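Chemotaxis operon protein (CheX) (Borrelia burgdorferi, PDB 3HZH) probably acts as a chemotaxis phosphatase that removes the phosphoryl group from a CheY response regulator, resetting the signal that controls motility. Local coordinates at residues B[25-30]-B[110-115]. Numbering follows the deposited sequence.
Sequences SSVLRD and NIIAGN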
ATOM      1  N   SER B  25      10.140   9.469   6.291  1.00 25.40           N
ATOM      2  CA  SER B  25       9.956  10.881   5.987  1.00 26.58           C
ATOM      3  C   SER B  25       9.460  11.084   4.560  1.00 27.09           C
ATOM      4  O   SER B  25       8.529  11.851   4.317  1.00 27.25           O
ATOM      5  CB  SER B  25      11.275  11.626   6.196  1.00 25.90           C
ATOM      6  OG  SER B  25      12.267  11.195   5.283  1.00 30.10           O
ATOM      7  N   SER B  26      10.075  10.368   3.627  1.00 27.95           N
ATOM      8  CA  SER B  26       9.737  10.449   2.215  1.00 29.24           C
ATOM      9  C   SER B  26       8.280  10.082   1.921  1.00 29.96           C
ATOM     10  O   SER B  26       7.586  10.794   1.185  1.00 26.92           O
ATOM     11  CB  SER B  26      10.673   9.537   1.419  1.00 33.11           C
ATOM     12  OG  SER B  26      10.621   9.823   0.037  1.00 40.72           O
ATOM     13  N   VAL B  27       7.810   8.975   2.489  1.00 27.84           N
ATOM     14  CA  VAL B  27       6.431   8.547   2.265  1.00 26.22           C
ATOM     15  C   VAL B  27       5.387   9.477   2.886  1.00 25.51           C
ATOM     16  O   VAL B  27       4.385   9.802   2.243  1.00 26.07           O
ATOM     17  CB  VAL B  27       6.182   7.114   2.789  1.00 25.60           C
ATOM     18  CG1 VAL B  27       4.716   6.741   2.602  1.00 25.56           C
ATOM     19  CG2 VAL B  27       7.055   6.127   2.043  1.00 26.03           C
ATOM     20  N   LEU B  28       5.601   9.895   4.131  1.00 26.05           N
ATOM     21  CA  LEU B  28       4.646  10.786   4.785  1.00 26.65           C
ATOM     22  C   LEU B  28       4.509  12.101   4.005  1.00 29.75           C
ATOM     23  O   LEU B  28       3.395  12.586   3.771  1.00 26.46           O
ATOM     24  CB  LEU B  28       5.075  11.071   6.233  1.00 25.51           C
ATOM     25  CG  LEU B  28       5.062   9.889   7.216  1.00 24.87           C
ATOM     26  CD1 LEU B  28       5.607  10.336   8.567  1.00 25.88           C
ATOM     27  CD2 LEU B  28       3.646   9.357   7.369  1.00 24.93           C
ATOM     28  N   ARG B  29       5.638  12.667   3.593  1.00 32.90           N
ATOM     29  CA  ARG B  29       5.624  13.915   2.838  1.00 38.15           C
ATOM     30  C   ARG B  29       4.945  13.768   1.484  1.00 38.10           C
ATOM     31  O   ARG B  29       4.323  14.705   0.985  1.00 35.65           O
ATOM     32  CB  ARG B  29       7.045  14.417   2.621  1.00 45.24           C
ATOM     33  CG  ARG B  29       7.762  14.762   3.892  1.00 54.73           C
ATOM     34  CD  ARG B  29       9.116  15.339   3.591  1.00 61.61           C
ATOM     35  NE  ARG B  29       9.778  15.756   4.814  1.00 64.27           N
ATOM     36  CZ  ARG B  29      10.948  16.381   4.852  1.00 67.21           C
ATOM     37  NH1 ARG B  29      11.598  16.674   3.732  1.00 67.90           N
ATOM     38  NH2 ARG B  29      11.477  16.695   6.024  1.00 67.80           N
ATOM     39  N   ASP B  30       5.065  12.588   0.892  1.00 39.09           N
ATOM     40  CA  ASP B  30       4.482  12.337  -0.411  1.00 41.87           C
ATOM     41  C   ASP B  30       2.987  12.024  -0.324  1.00 38.97           C
ATOM     42  O   ASP B  30       2.233  12.358  -1.234  1.00 37.32           O
ATOM     43  CB  ASP B  30       5.215  11.174  -1.086  1.00 54.17           C
ATOM     44  CG  ASP B  30       5.488  11.430  -2.556  1.00 65.19           C
ATOM     45  OD1 ASP B  30       6.222  12.396  -2.860  1.00 71.82           O
ATOM     46  OD2 ASP B  30       4.975  10.669  -3.404  1.00 71.14           O
ATOM     47  N   ASN B 110       2.143   0.064   5.301  1.00 22.36           N
ATOM     48  CA  ASN B 110       2.536  -0.835   4.229  1.00 22.29           C
ATOM     49  C   ASN B 110       3.465  -0.142   3.223  1.00 22.50           C
ATOM     50  O   ASN B 110       4.449  -0.732   2.747  1.00 21.55           O
ATOM     51  CB  ASN B 110       1.284  -1.341   3.502  1.00 22.46           C
ATOM     52  CG  ASN B 110       1.623  -2.164   2.279  1.00 24.39           C
ATOM     53  OD1 ASN B 110       1.071  -1.925   1.196  1.00 22.08           O
ATOM     54  ND2 ASN B 110       2.500  -3.140   2.435  1.00 23.96           N
ATOM     55  N   ILE B 111       3.162   1.110   2.904  1.00 20.94           N
ATOM     56  CA  ILE B 111       3.978   1.831   1.937  1.00 22.43           C
ATOM     57  C   ILE B 111       5.332   2.224   2.515  1.00 22.58           C
ATOM     58  O   ILE B 111       6.348   2.128   1.824  1.00 21.33           O
ATOM     59  CB  ILE B 111       3.200   3.048   1.381  1.00 25.02           C
ATOM     60  CG1 ILE B 111       1.919   2.532   0.701  1.00 22.95           C
ATOM     61  CG2 ILE B 111       4.058   3.823   0.370  1.00 23.11           C
ATOM     62  CD1 ILE B 111       0.939   3.614   0.269  1.00 23.59           C
ATOM     63  N   ILE B 112       5.358   2.653   3.777  1.00 22.38           N
ATOM     64  CA  ILE B 112       6.625   3.007   4.412  1.00 20.42           C
ATOM     65  C   ILE B 112       7.492   1.744   4.453  1.00 22.29           C
ATOM     66  O   ILE B 112       8.629   1.747   3.990  1.00 21.34           O
ATOM     67  CB  ILE B 112       6.426   3.517   5.859  1.00 21.89           C
ATOM     68  CG1 ILE B 112       5.713   4.880   5.842  1.00 21.01           C
ATOM     69  CG2 ILE B 112       7.769   3.599   6.571  1.00 19.45           C
ATOM     70  CD1 ILE B 112       5.371   5.435   7.237  1.00 20.50           C
ATOM     71  N   ALA B 113       6.929   0.662   4.984  1.00 21.41           N
ATOM     72  CA  ALA B 113       7.644  -0.607   5.093  1.00 22.94           C
ATOM     73  C   ALA B 113       8.120  -1.164   3.754  1.00 22.16           C
ATOM     74  O   ALA B 113       9.233  -1.681   3.659  1.00 21.20           O
ATOM     75  CB  ALA B 113       6.774  -1.642   5.792  1.00 22.34           C
ATOM     76  N   GLY B 114       7.277  -1.063   2.730  1.00 22.88           N
ATOM     77  CA  GLY B 114       7.640  -1.567   1.420  1.00 25.77           C
ATOM     78  C   GLY B 114       8.774  -0.773   0.803  1.00 29.15           C
ATOM     79  O   GLY B 114       9.739  -1.346   0.286  1.00 28.50           O
ATOM     80  N   ASN B 115       8.661   0.550   0.840  1.00 29.44           N
ATOM     81  CA  ASN B 115       9.710   1.398   0.302  1.00 32.11           C
ATOM     82  C   ASN B 115      10.989   1.166   1.090  1.00 30.80           C
ATOM     83  O   ASN B 115      12.089   1.176   0.523  1.00 27.85           O
ATOM     84  CB  ASN B 115       9.290   2.869   0.356  1.00 40.06           C
ATOM     85  CG  ASN B 115       8.750   3.365  -0.971  1.00 49.26           C
ATOM     86  OD1 ASN B 115       7.880   4.237  -1.025  1.00 53.02           O
ATOM     87  ND2 ASN B 115       9.269   2.810  -2.055  1.00 55.16           N
TER
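Val27 pushes its isopropyl group from helix 17-31 into the groove between Ile111, Ile112 and Asn115 of helix 97-118. The two segments run roughly antiparallel, at 140° between their N-to-C directions, with their axes 9.3 Å apart at closest approach. The nearest backbone pair is Val27 and Ile112, whose CA atoms are 5.9 Å apart.

The bulk of the contact is apolar: Val27 meets Ile111 through CG1 and Ile112 chiefly through CB, and Leu28 adds a separate touch. Val27 CG1, anti to the backbone N (chi1 177°), lies 3.7 Å from Ile111 CG2. The Val27 CB at the fork rests against Ile112 CG1 at 3.8 Å, so the isoleucine is met along the first link of its longer branch. That branch continues in extended form (chi2 176°) past the valine, which carries Ile112 CD1 to within 4.3 Å of Leu28 CD2, a looser touch between methyl tips. Leu28 starts out alongside the interface and reaches it through its terminal branch.

Toward Asn115 the partner is polar. Val27 CG2 lies 3.7 Å from Asn115 OD1, a van der Waals contact of a methyl with an amide oxygen; the same Val27 CG2 also lies close to Ile112 CA, at 3.9 Å.

Ile111 also packs on an apolar side chain of the other protein's chain, and a magnesium ion is bound about 8 Å from the Ile111 side chain. This buried seam joins the N-terminal helix to the long helix that, in this family, carries the phosphatase motif. Both pack on the six-stranded antiparallel sheet: Ile112 and Ala113 touch Ile70 and Ile68 of strand 66-72, respectively, while Leu28 touches Phe154 of strand 149-155.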